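Local coordinates for protein PRD-containing transcription regulator (Lactobacillus casei, PDB 3NUF) that probably regulates transcription through a helical PRD, a module that in related regulators responds to the sugar phosphotransferase system, at residues A[9-14]-A[27-32]; A[36-41]-A[91-96]; A[80-85]-A[107-112]; A[42-47]-A[87-92]. All blocks are in the same frame, centred on the assembly; numbering follows the deposited sequence.

Interaction 1 of 4, residues A[9-14]-A[27-32]; sequences VELPTE and AATALV
Leu11 holds CG anti to its own carbonyl carbon (chi1 -59°), and Val32 holds CG1 anti to its backbone N (chi1 174°); these settings bring one methyl of each residue into contact. Leu11 CD2 meets Val32 CG1 at 3.8 Å, the two branched side chains crossing obliquely. The other leucine methyl leans toward the preceding turn of the helix, where Leu11 CD1 stands 4.3 Å from Thr29 CG2, a looser approach. Thr29 and Val32 are three residues apart on helix 25-41, so the leucine fork reaches two residues about one turn apart on the same face of the helix. The threonine offers its methyl, while Thr29 OG1 is hydrogen-bonded to Ala25 O, one turn back. No hydrogen bond joins the two segments, and the contact is apolar throughout. In the all-helical PRD fold it is the place where the N-terminal arm, 9-12, lies along helix 25-41 just before the chain turns into helix 13-21, with Pro12 at the N-cap. Leu11 is shared by several elements: it also packs on Ile36 a turn beyond Val32, and on Lys16 and Ile19 of the helix that follows it. Its neighbour Val9 extends the strip along the same helix, touching Asn33, Ile36 and Lys37. Val32, buried where Leu11 is only partly so, touches Thr55 of helix 48-67, while Pro12 rests on Asp48 and Leu51 of that same helix.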
loop_
_atom_site.group_PDB
_atom_site.type_symbol
_atom_site.label_atom_id
_atom_site.label_comp_id
_atom_site.label_asym_id
_atom_site.label_seq_id
_atom_site.Cartn_x
_atom_site.Cartn_y
_atom_site.Cartn_z
ATOM N N VAL A 9 -15.857 1.356 2.654
ATOM C CA VAL A 9 -15.155 1.091 1.402
ATOM C C VAL A 9 -15.759 -0.134 0.716
ATOM O O VAL A 9 -15.833 -1.220 1.308
ATOM C CB VAL A 9 -13.622 0.901 1.635
ATOM C CG1 VAL A 9 -12.926 0.533 0.319
ATOM C CG2 VAL A 9 -13.002 2.170 2.264
ATOM N N GLU A 10 -16.125 0.037 -0.553
ATOM C CA GLU A 10 -16.655 -1.054 -1.367
ATOM C C GLU A 10 -15.680 -1.381 -2.512
ATOM O O GLU A 10 -15.630 -0.684 -3.526
ATOM C CB GLU A 10 -18.050 -0.685 -1.893
ATOM C CG GLU A 10 -19.141 -0.675 -0.786
ATOM C CD GLU A 10 -20.549 -0.396 -1.319
ATOM O OE1 GLU A 10 -20.667 0.333 -2.331
ATOM O OE2 GLU A 10 -21.534 -0.904 -0.726
ATOM N N LEU A 11 -14.958 -2.485 -2.355
ATOM C CA LEU A 11 -13.865 -2.819 -3.235
ATOM C C LEU A 11 -14.352 -3.428 -4.530
ATOM O O LEU A 11 -15.350 -4.135 -4.543
ATOM C CB LEU A 11 -12.959 -3.782 -2.485
ATOM C CG LEU A 11 -12.403 -3.205 -1.158
ATOM C CD1 LEU A 11 -11.641 -4.319 -0.439
ATOM C CD2 LEU A 11 -11.493 -1.975 -1.397
ATOM N N PRO A 12 -13.603 -3.225 -5.621
ATOM C CA PRO A 12 -13.960 -3.860 -6.889
ATOM C C PRO A 12 -13.870 -5.361 -6.838
ATOM O O PRO A 12 -13.097 -5.953 -6.062
ATOM C CB PRO A 12 -12.896 -3.337 -7.857
ATOM C CG PRO A 12 -12.287 -2.219 -7.230
ATOM C CD PRO A 12 -12.446 -2.344 -5.739
ATOM N N THR A 13 -14.659 -6.018 -7.685
ATOM C CA THR A 13 -14.648 -7.451 -7.762
ATOM C C THR A 13 -13.268 -8.104 -7.802
ATOM O O THR A 13 -13.027 -9.082 -7.108
ATOM C CB THR A 13 -15.417 -7.878 -9.066
ATOM O OG1 THR A 13 -16.744 -7.357 -8.971
ATOM C CG2 THR A 13 -15.451 -9.381 -9.215
ATOM N N GLU A 14 -12.396 -7.558 -8.644
ATOM C CA GLU A 14 -11.053 -8.134 -8.809
ATOM C C GLU A 14 -10.221 -7.997 -7.551
ATOM O O GLU A 14 -9.466 -8.915 -7.220
ATOM C CB GLU A 14 -10.303 -7.487 -9.957
ATOM C CG GLU A 14 -10.995 -7.675 -11.336
ATOM C CD GLU A 14 -12.204 -6.754 -11.614
ATOM O OE1 GLU A 14 -12.533 -5.840 -10.827
ATOM O OE2 GLU A 14 -12.824 -6.951 -12.675
ATOM N N ALA A 27 -7.395 -9.493 7.432
ATOM C CA ALA A 27 -6.324 -8.527 7.546
ATOM C C ALA A 27 -6.029 -7.857 6.230
ATOM O O ALA A 27 -5.733 -6.678 6.205
ATOM C CB ALA A 27 -5.057 -9.211 8.117
ATOM N N ALA A 28 -6.196 -8.584 5.144
ATOM C CA ALA A 28 -5.965 -7.979 3.833
ATOM C C ALA A 28 -7.032 -6.944 3.507
ATOM O O ALA A 28 -6.727 -5.838 2.999
ATOM C CB ALA A 28 -5.849 -9.015 2.747
ATOM N N THR A 29 -8.288 -7.249 3.838
ATOM C CA THR A 29 -9.366 -6.288 3.643
ATOM C C THR A 29 -9.137 -5.045 4.483
ATOM O O THR A 29 -9.246 -3.943 3.993
ATOM C CB THR A 29 -10.740 -6.863 3.941
ATOM O OG1 THR A 29 -10.924 -8.025 3.115
ATOM C CG2 THR A 29 -11.867 -5.846 3.622
ATOM N N ALA A 30 -8.806 -5.243 5.770
ATOM C CA ALA A 30 -8.534 -4.124 6.663
ATOM C C ALA A 30 -7.415 -3.228 6.135
ATOM O O ALA A 30 -7.521 -1.994 6.140
ATOM C CB ALA A 30 -8.180 -4.618 8.059
ATOM N N LEU A 31 -6.377 -3.880 5.628
ATOM C CA LEU A 31 -5.202 -3.117 5.134
ATOM C C LEU A 31 -5.553 -2.305 3.862
ATOM O O LEU A 31 -5.201 -1.129 3.774
ATOM C CB LEU A 31 -4.025 -4.072 4.886
ATOM C CG LEU A 31 -2.754 -3.434 4.337
ATOM C CD1 LEU A 31 -2.252 -2.328 5.262
ATOM C CD2 LEU A 31 -1.666 -4.507 4.144
ATOM N N VAL A 32 -6.175 -2.952 2.874
ATOM C CA VAL A 32 -6.599 -2.209 1.692
ATOM C C VAL A 32 -7.512 -1.046 2.062
ATOM O O VAL A 32 -7.340 0.089 1.573
ATOM C CB VAL A 32 -7.287 -3.168 0.691
ATOM C CG1 VAL A 32 -7.875 -2.380 -0.484
ATOM C CG2 VAL A 32 -6.306 -4.147 0.166
#

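Interaction 2 of 4, residues A[36-41]-A[91-96]; sequences IKLAAA and DQVVQH. With EDO (1,2-ethanediol), chain G.
The apolar part of this contact belongs to Leu38, whose two methyls divide their work between Gln92 and Val93. With CG anti to the backbone N (chi1 179°), Leu38 extends from helix 25-41 toward helix 84-97, and its CD2 packs on Val93 CG2 at 3.8 Å. Its other methyl lies against the flat amide: Leu38 CD1 is 3.6 Å from Gln92 NE2 and 3.7 Å from Gln92 OE1. The side-chain amide is thus laid over a hydrocarbon, while Gln92 OE1 is hydrogen-bonded elsewhere and NE2 has a weak hydrogen bond to Tyr34 OH. Cutting Gln92 back to an alanine is likely to uncover Leu38 CD1 and open a gap beside it.

The polar part involves a bound 1,2-ethanediol, probably from the crystallisation liquor. Gln92 NE2 donates to the diol O1, though the 2.5 Å separation is so short that its exact geometry is doubtful. His96 ND1 and the diol O2 form a 3.1 Å hydrogen bond in the plane of the imidazole, at its edge. Tyr34 completes the group: its hydroxyl bonds the diol, and its ring stacks with that of His96. Deeper in, Val93 goes on to Leu58 and Leu108. The contact is a helix-helix interface of the all-helical PRD bundle, joining helix 25-41 to helix 84-97, with apolar packing inside and polar groups toward its edge.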
loop_
_atom_site.group_PDB
_atom_site.type_symbol
_atom_site.label_atom_id
_atom_site.label_comp_id
_atom_site.label_asym_id
_atom_site.label_seq_id
_atom_site.Cartn_x
_atom_site.Cartn_y
_atom_site.Cartn_z
ATOM N N ILE A 36 -6.661 2.971 1.334
ATOM C CA ILE A 36 -7.592 3.798 0.548
ATOM C C ILE A 36 -7.970 5.035 1.366
ATOM O O ILE A 36 -7.949 6.172 0.873
ATOM C CB ILE A 36 -8.829 2.998 0.149
ATOM C CG1 ILE A 36 -8.473 1.979 -0.925
ATOM C CG2 ILE A 36 -9.920 3.956 -0.355
ATOM C CD1 ILE A 36 -9.593 0.965 -1.248
ATOM N N LYS A 37 -8.317 4.840 2.618
ATOM C CA LYS A 37 -8.700 5.965 3.499
ATOM C C LYS A 37 -7.582 6.929 3.828
ATOM O O LYS A 37 -7.759 8.156 3.913
ATOM C CB LYS A 37 -9.334 5.416 4.739
ATOM C CG LYS A 37 -10.708 4.774 4.464
ATOM C CD LYS A 37 -11.340 4.213 5.732
ATOM C CE LYS A 37 -10.809 2.889 6.181
ATOM N NZ LYS A 37 -11.609 2.315 7.365
ATOM N N LEU A 38 -6.382 6.389 4.034
ATOM C CA LEU A 38 -5.230 7.200 4.313
ATOM C C LEU A 38 -4.920 8.062 3.075
ATOM O O LEU A 38 -4.676 9.284 3.141
ATOM C CB LEU A 38 -4.018 6.269 4.598
ATOM C CG LEU A 38 -2.748 7.016 4.886
ATOM C CD1 LEU A 38 -2.843 7.780 6.193
ATOM C CD2 LEU A 38 -1.542 6.077 4.984
ATOM N N ALA A 39 -4.917 7.448 1.902
ATOM C CA ALA A 39 -4.637 8.166 0.650
ATOM C C ALA A 39 -5.706 9.229 0.421
ATOM O O ALA A 39 -5.357 10.360 0.073
ATOM C CB ALA A 39 -4.587 7.170 -0.534
ATOM N N ALA A 40 -6.956 8.898 0.671
ATOM C CA ALA A 40 -8.072 9.868 0.482
ATOM C C ALA A 40 -7.913 11.067 1.415
ATOM O O ALA A 40 -8.198 12.192 0.999
ATOM C CB ALA A 40 -9.390 9.179 0.697
ATOM N N ALA A 41 -7.439 10.855 2.642
ATOM C CA ALA A 41 -7.160 12.001 3.548
ATOM C C ALA A 41 -6.084 12.922 2.943
ATOM O O ALA A 41 -6.126 14.157 3.117
ATOM C CB ALA A 41 -6.778 11.518 4.946
ATOM N N ASP A 91 5.774 5.238 4.202
ATOM C CA ASP A 91 6.365 4.938 5.500
ATOM C C ASP A 91 5.286 4.686 6.556
ATOM O O ASP A 91 5.405 3.760 7.356
ATOM C CB ASP A 91 7.266 6.108 5.936
ATOM C CG ASP A 91 7.972 5.840 7.229
ATOM O OD1 ASP A 91 8.961 5.131 7.202
ATOM O OD2 ASP A 91 7.548 6.331 8.269
ATOM N N GLN A 92 4.237 5.488 6.549
ATOM C CA GLN A 92 3.158 5.304 7.516
ATOM C C GLN A 92 2.529 3.935 7.332
ATOM O O GLN A 92 2.233 3.240 8.318
ATOM C CB GLN A 92 2.099 6.381 7.341
ATOM C CG GLN A 92 1.023 6.284 8.381
ATOM C CD GLN A 92 0.118 7.496 8.446
ATOM O OE1 GLN A 92 0.397 8.541 7.868
ATOM N NE2 GLN A 92 -0.978 7.349 9.183
ATOM N N VAL A 93 2.306 3.509 6.097
ATOM C CA VAL A 93 1.700 2.188 5.856
ATOM C C VAL A 93 2.577 1.049 6.328
ATOM O O VAL A 93 2.136 0.128 7.024
ATOM C CB VAL A 93 1.365 1.993 4.395
ATOM C CG1 VAL A 93 0.825 0.537 4.086
ATOM C CG2 VAL A 93 0.309 2.977 3.934
ATOM N N VAL A 94 3.858 1.152 6.008
ATOM C CA VAL A 94 4.835 0.105 6.438
ATOM C C VAL A 94 4.849 -0.016 7.956
ATOM O O VAL A 94 4.779 -1.121 8.500
ATOM C CB VAL A 94 6.215 0.466 5.935
ATOM C CG1 VAL A 94 7.307 -0.474 6.554
ATOM C CG2 VAL A 94 6.262 0.422 4.388
ATOM N N GLN A 95 4.912 1.101 8.659
ATOM C CA GLN A 95 4.907 1.094 10.094
ATOM C C GLN A 95 3.623 0.599 10.695
ATOM O O GLN A 95 3.638 -0.039 11.745
ATOM C CB GLN A 95 5.338 2.452 10.626
ATOM C CG GLN A 95 6.740 2.884 10.195
ATOM C CD GLN A 95 7.809 1.883 10.545
ATOM O OE1 GLN A 95 8.577 1.387 9.675
ATOM N NE2 GLN A 95 7.874 1.557 11.768
ATOM N N HIS A 96 2.529 0.952 10.072
ATOM C CA HIS A 96 1.214 0.461 10.477
ATOM C C HIS A 96 1.099 -1.042 10.394
ATOM O O HIS A 96 0.597 -1.648 11.339
ATOM C CB HIS A 96 0.102 1.120 9.607
ATOM C CG HIS A 96 -1.248 0.504 9.764
ATOM N ND1 HIS A 96 -2.061 0.802 10.827
ATOM C CD2 HIS A 96 -1.914 -0.384 9.001
ATOM C CE1 HIS A 96 -3.200 0.127 10.684
ATOM N NE2 HIS A 96 -3.124 -0.626 9.604
HETATM C C1 EDO G . -2.365 4.775 11.662
HETATM O O1 EDO G . -2.077 5.540 10.489
HETATM C C2 EDO G . -1.060 4.488 12.352
HETATM O O2 EDO G . -0.908 3.071 12.512
#

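Interaction 3 of 4, residues A[80-85]-A[107-112]; sequences AEVSQK and VLSIHF
Val82 sits in the turn that leads into helix 84-97 of the PRD bundle, one residue ahead of the N-cap Ser83, and it packs this turn against helix 104-115 through Ser109 and Ile110. The two valine methyls go to different residues. Val82 CG2 meets Ile110 CD1 at 3.7 Å, the two side chains crossing at about a right angle. Although the CB of Ile110 points off the turn, its chi2 of -51° folds the terminal methyl back over the valine. Helix 84-97 adds Leu87, which touches both Val82 and Ser109, so the valine is held between two helices. Ser83 ties the same turn down by polar means: its hydroxyl caps a backbone N at the start of helix 84-97 and is hydrogen-bonded to Glu113 OE1 of helix 104-115. Ile110 also packs on Phe79 and Ile119, and a bound di(hydroxyethyl)ether, probably from the crystallisation liquor, lies about 4 Å from its side chain. The remaining valine methyl faces a hydroxyl already spoken for: Val82 CG1 comes within 3.5 Å of Ser109 OG, which is hydrogen-bonded to Tyr106 O on its own helix.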
loop_
_atom_site.group_PDB
_atom_site.type_symbol
_atom_site.label_atom_id
_atom_site.label_comp_id
_atom_site.label_asym_id
_atom_site.label_seq_id
_atom_site.Cartn_x
_atom_site.Cartn_y
_atom_site.Cartn_z
ATOM N N ALA A 80 15.174 8.878 -5.295
ATOM C CA ALA A 80 15.536 10.222 -4.871
ATOM C C ALA A 80 14.518 11.237 -5.314
ATOM O O ALA A 80 14.329 12.218 -4.600
ATOM C CB ALA A 80 16.905 10.595 -5.516
ATOM N N GLU A 81 13.913 11.076 -6.461
ATOM C CA GLU A 81 12.958 12.075 -6.958
ATOM C C GLU A 81 11.473 11.763 -6.744
ATOM O O GLU A 81 10.590 12.480 -7.196
ATOM C CB GLU A 81 13.334 12.427 -8.393
ATOM C CG GLU A 81 14.749 13.202 -8.444
ATOM C CD GLU A 81 14.800 14.515 -7.610
ATOM O OE1 GLU A 81 13.966 15.410 -7.898
ATOM O OE2 GLU A 81 15.665 14.649 -6.689
ATOM N N VAL A 82 11.189 10.749 -5.941
ATOM C CA VAL A 82 9.807 10.514 -5.473
ATOM C C VAL A 82 9.392 11.599 -4.498
ATOM O O VAL A 82 10.152 12.005 -3.653
ATOM C CB VAL A 82 9.681 9.127 -4.806
ATOM C CG1 VAL A 82 8.293 8.934 -4.265
ATOM C CG2 VAL A 82 10.056 8.048 -5.783
ATOM N N SER A 83 8.182 12.114 -4.625
ATOM C CA SER A 83 7.761 13.183 -3.753
ATOM C C SER A 83 7.756 12.759 -2.301
ATOM O O SER A 83 7.442 11.606 -1.955
ATOM C CB SER A 83 6.370 13.663 -4.123
ATOM O OG SER A 83 5.301 12.745 -3.808
ATOM N N GLN A 84 8.040 13.710 -1.431
ATOM C CA GLN A 84 8.063 13.432 -0.020
ATOM C C GLN A 84 6.716 12.920 0.475
ATOM O O GLN A 84 6.649 12.069 1.368
ATOM C CB GLN A 84 8.499 14.667 0.771
ATOM C CG GLN A 84 8.901 14.321 2.172
ATOM C CD GLN A 84 10.141 13.521 2.164
ATOM O OE1 GLN A 84 11.149 13.962 1.600
ATOM N NE2 GLN A 84 10.107 12.345 2.736
ATOM N N LYS A 85 5.626 13.451 -0.059
ATOM C CA LYS A 85 4.269 13.082 0.360
ATOM C C LYS A 85 4.071 11.589 0.107
ATOM O O LYS A 85 3.585 10.856 0.994
ATOM C CB LYS A 85 3.253 13.913 -0.375
ATOM C CG LYS A 85 1.835 13.584 -0.036
ATOM C CD LYS A 85 0.918 14.625 -0.748
ATOM C CE LYS A 85 -0.501 14.327 -0.472
ATOM N NZ LYS A 85 -1.348 15.420 -1.031
ATOM N N VAL A 107 9.342 0.920 -2.749
ATOM C CA VAL A 107 8.496 0.352 -3.814
ATOM C C VAL A 107 7.038 0.779 -3.587
ATOM O O VAL A 107 6.333 1.132 -4.537
ATOM C CB VAL A 107 8.645 -1.147 -3.917
ATOM C CG1 VAL A 107 7.538 -1.800 -4.758
ATOM C CG2 VAL A 107 10.011 -1.464 -4.512
ATOM N N LEU A 108 6.572 0.778 -2.336
ATOM C CA LEU A 108 5.187 1.206 -2.065
ATOM C C LEU A 108 4.954 2.655 -2.464
ATOM O O LEU A 108 3.893 2.987 -3.014
ATOM C CB LEU A 108 4.816 0.967 -0.611
ATOM C CG LEU A 108 3.411 1.455 -0.209
ATOM C CD1 LEU A 108 2.308 0.767 -1.003
ATOM C CD2 LEU A 108 3.189 1.264 1.293
ATOM N N SER A 109 5.939 3.529 -2.297
ATOM C CA SER A 109 5.765 4.935 -2.662
ATOM C C SER A 109 5.403 5.150 -4.119
ATOM O O SER A 109 4.692 6.119 -4.427
ATOM C CB SER A 109 7.006 5.739 -2.252
ATOM O OG SER A 109 8.073 5.573 -3.150
ATOM N N ILE A 110 5.857 4.277 -4.984
ATOM C CA ILE A 110 5.544 4.445 -6.409
ATOM C C ILE A 110 4.056 4.304 -6.685
ATOM O O ILE A 110 3.545 4.955 -7.598
ATOM C CB ILE A 110 6.368 3.437 -7.237
ATOM C CG1 ILE A 110 7.857 3.607 -6.990
ATOM C CG2 ILE A 110 6.067 3.524 -8.756
ATOM C CD1 ILE A 110 8.398 5.004 -7.130
ATOM N N HIS A 111 3.340 3.505 -5.926
ATOM C CA HIS A 111 1.908 3.376 -6.091
ATOM C C HIS A 111 1.245 4.703 -5.791
ATOM O O HIS A 111 0.360 5.125 -6.494
ATOM C CB HIS A 111 1.392 2.272 -5.206
ATOM C CG HIS A 111 1.872 0.923 -5.584
ATOM N ND1 HIS A 111 1.076 -0.002 -6.213
ATOM C CD2 HIS A 111 3.055 0.301 -5.345
ATOM C CE1 HIS A 111 1.774 -1.107 -6.413
ATOM N NE2 HIS A 111 2.982 -0.958 -5.903
ATOM N N PHE A 112 1.623 5.364 -4.707
ATOM C CA PHE A 112 1.075 6.668 -4.365
ATOM C C PHE A 112 1.499 7.695 -5.416
ATOM O O PHE A 112 0.703 8.576 -5.763
ATOM C CB PHE A 112 1.560 7.133 -2.982
ATOM C CG PHE A 112 0.998 6.372 -1.845
ATOM C CD1 PHE A 112 -0.299 6.566 -1.446
ATOM C CD2 PHE A 112 1.763 5.505 -1.105
ATOM C CE1 PHE A 112 -0.837 5.859 -0.368
ATOM C CE2 PHE A 112 1.240 4.787 -0.037
ATOM C CZ PHE A 112 -0.045 4.902 0.311
#

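Interaction 4 of 4, residues A[42-47]-A[87-92]; sequences AEIHFT and LDLADQ. With EDO (1,2-ethanediol), chain G.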
loop_
_atom_site.group_PDB
_atom_site.type_symbol
_atom_site.label_atom_id
_atom_site.label_comp_id
_atom_site.label_asym_id
_atom_site.label_seq_id
_atom_site.Cartn_x
_atom_site.Cartn_y
_atom_site.Cartn_z
ATOM N N ALA A 42 -5.114 12.376 2.230
ATOM C CA ALA A 42 -4.082 13.090 1.508
ATOM C C ALA A 42 -4.460 13.561 0.097
ATOM O O ALA A 42 -3.608 13.987 -0.670
ATOM C CB ALA A 42 -2.802 12.188 1.451
ATOM N N GLU A 43 -5.741 13.413 -0.238
ATOM C CA GLU A 43 -6.301 13.792 -1.538
ATOM C C GLU A 43 -5.720 13.024 -2.700
ATOM O O GLU A 43 -5.528 13.552 -3.795
ATOM C CB GLU A 43 -6.181 15.314 -1.771
ATOM C CG GLU A 43 -7.003 16.136 -0.754
ATOM C CD GLU A 43 -6.843 17.661 -0.946
ATOM O OE1 GLU A 43 -6.681 18.125 -2.096
ATOM O OE2 GLU A 43 -6.877 18.388 0.059
ATOM N N ILE A 44 -5.457 11.735 -2.447
ATOM C CA ILE A 44 -5.006 10.808 -3.457
ATOM C C ILE A 44 -6.032 9.722 -3.629
ATOM O O ILE A 44 -6.534 9.177 -2.634
ATOM C CB ILE A 44 -3.709 10.155 -3.014
ATOM C CG1 ILE A 44 -2.631 11.220 -2.842
ATOM C CG2 ILE A 44 -3.265 9.075 -3.999
ATOM C CD1 ILE A 44 -1.420 10.740 -2.211
ATOM N N HIS A 45 -6.359 9.469 -4.888
ATOM C CA HIS A 45 -7.312 8.471 -5.239
ATOM C C HIS A 45 -6.739 7.543 -6.278
ATOM O O HIS A 45 -5.947 7.964 -7.141
ATOM C CB HIS A 45 -8.625 9.144 -5.684
ATOM C CG HIS A 45 -9.274 9.928 -4.585
ATOM N ND1 HIS A 45 -8.983 11.255 -4.338
ATOM C CD2 HIS A 45 -10.131 9.543 -3.606
ATOM C CE1 HIS A 45 -9.660 11.661 -3.278
ATOM N NE2 HIS A 45 -10.362 10.640 -2.813
ATOM N N PHE A 46 -7.152 6.291 -6.163
ATOM C CA PHE A 46 -6.706 5.220 -7.076
ATOM C C PHE A 46 -7.824 4.894 -8.039
ATOM O O PHE A 46 -8.955 4.713 -7.592
ATOM C CB PHE A 46 -6.370 3.936 -6.312
ATOM C CG PHE A 46 -5.310 4.138 -5.266
ATOM C CD1 PHE A 46 -3.982 4.140 -5.631
ATOM C CD2 PHE A 46 -5.642 4.333 -3.917
ATOM C CE1 PHE A 46 -2.959 4.359 -4.681
ATOM C CE2 PHE A 46 -4.628 4.546 -2.974
ATOM C CZ PHE A 46 -3.298 4.592 -3.388
ATOM N N THR A 47 -7.482 4.735 -9.320
ATOM C CA THR A 47 -8.403 4.086 -10.204
ATOM C C THR A 47 -8.573 2.616 -9.828
ATOM O O THR A 47 -7.762 2.027 -9.071
ATOM C CB THR A 47 -7.913 4.128 -11.643
ATOM O OG1 THR A 47 -6.746 3.312 -11.772
ATOM C CG2 THR A 47 -7.647 5.555 -12.151
ATOM N N LEU A 87 6.432 9.234 -0.202
ATOM C CA LEU A 87 7.357 8.491 0.673
ATOM C C LEU A 87 6.825 8.463 2.081
ATOM O O LEU A 87 6.889 7.431 2.773
ATOM C CB LEU A 87 8.766 9.068 0.586
ATOM C CG LEU A 87 9.523 8.788 -0.674
ATOM C CD1 LEU A 87 10.713 9.822 -0.807
ATOM C CD2 LEU A 87 10.009 7.360 -0.673
ATOM N N ASP A 88 6.294 9.584 2.564
ATOM C CA ASP A 88 5.786 9.658 3.944
ATOM C C ASP A 88 4.530 8.779 4.105
ATOM O O ASP A 88 4.367 8.107 5.129
ATOM C CB ASP A 88 5.441 11.096 4.332
ATOM C CG ASP A 88 6.671 11.993 4.502
ATOM O OD1 ASP A 88 7.826 11.510 4.507
ATOM O OD2 ASP A 88 6.429 13.237 4.639
ATOM N N LEU A 89 3.624 8.801 3.132
ATOM C CA LEU A 89 2.450 7.934 3.206
ATOM C C LEU A 89 2.901 6.477 3.204
ATOM O O LEU A 89 2.376 5.652 3.980
ATOM C CB LEU A 89 1.471 8.232 2.066
ATOM C CG LEU A 89 0.760 9.557 2.119
ATOM C CD1 LEU A 89 0.113 9.886 0.782
ATOM C CD2 LEU A 89 -0.302 9.478 3.227
ATOM N N ALA A 90 3.835 6.116 2.326
ATOM C CA ALA A 90 4.331 4.746 2.289
ATOM C C ALA A 90 4.964 4.350 3.611
ATOM O O ALA A 90 4.725 3.230 4.103
ATOM C CB ALA A 90 5.309 4.574 1.152
ATOM N N ASP A 91 5.774 5.238 4.202
ATOM C CA ASP A 91 6.365 4.938 5.500
ATOM C C ASP A 91 5.286 4.686 6.556
ATOM O O ASP A 91 5.405 3.760 7.356
ATOM C CB ASP A 91 7.266 6.108 5.936
ATOM C CG ASP A 91 7.972 5.840 7.229
ATOM O OD1 ASP A 91 8.961 5.131 7.202
ATOM O OD2 ASP A 91 7.548 6.331 8.269
ATOM N N GLN A 92 4.237 5.488 6.549
ATOM C CA GLN A 92 3.158 5.304 7.516
ATOM C C GLN A 92 2.529 3.935 7.332
ATOM O O GLN A 92 2.233 3.240 8.318
ATOM C CB GLN A 92 2.099 6.381 7.341
ATOM C CG GLN A 92 1.023 6.284 8.381
ATOM C CD GLN A 92 0.118 7.496 8.446
ATOM O OE1 GLN A 92 0.397 8.541 7.868
ATOM N NE2 GLN A 92 -0.978 7.349 9.183
HETATM C C1 EDO G . -2.365 4.775 11.662
HETATM O O1 EDO G . -2.077 5.540 10.489
HETATM C C2 EDO G . -1.060 4.488 12.352
HETATM O O2 EDO G . -0.908 3.071 12.512
#
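Ala42 and Leu89 bring the backbones nearest each other, their CA atoms 8.5 Å apart, where the chain leaves helix 25-41 and passes helix 84-97. Leu89 reaches into this bend with CG anti to its carbonyl carbon (chi1 -69°), and one of its methyls serves both partners. Leu89 CD1 lies 3.8 Å from Ala42 CB and 3.5 Å from Ile44 CD1, the latter tighter than usual van der Waals contact. Ile44 and Leu89 meet tip to tip, each through a terminal methyl, whereas the alanine is touched from the flank by both branches of the leucine fork, Leu89 CD2 being 4.1 Å from Ala42 CB. The bend itself is a Schellman motif: Glu43, with a positive phi of 63°, is the C-prime residue, and the helix end is closed by Ile44 N to Ala39 O and Glu43 N to Ala40 O. This reversal carries Ala42 and Ile44 to the same side, toward Leu89, and Ala42 O takes a hydrogen bond from Lys85 NZ, from the first turn of helix 84-97. The loop then runs on to Thr47, whose side chain N-caps helix 48-67. Within the PRD bundle it joins helices 25-41 and 48-67, with Phe46 packing on Ala39, Leu51 and Leu54, and Ile44 on Ala115 of helix 104-115. Three residues on from Leu89, Gln92 is the weak hydrogen-bond partner of Tyr34; a leucine in its place would probably leave the Tyr34 hydroxyl without that amide.

Interactions 2 and 4 are the buried ones, their centres 6 Å apart; interactions 1 and 3 are only partly buried and lie on opposite sides of the chain's centre. Helix 25-41 is shared by interactions 1 and 2, helix 84-97 by interactions 2, 3 and 4. Apolar packing is common to all four, though interactions 2 and 3 also set a methyl against polar atoms. Interaction 2 joins two helices and has polar groups at its edge that bind a diol probably from the crystallisation liquor; the others seat a non-helical stretch on a helix. Interaction 4 uses a helix end, interactions 1 and 3 the approach to one. Ala39 CB to Phe112 CE1, 4.0 Å, links interactions 2 and 3.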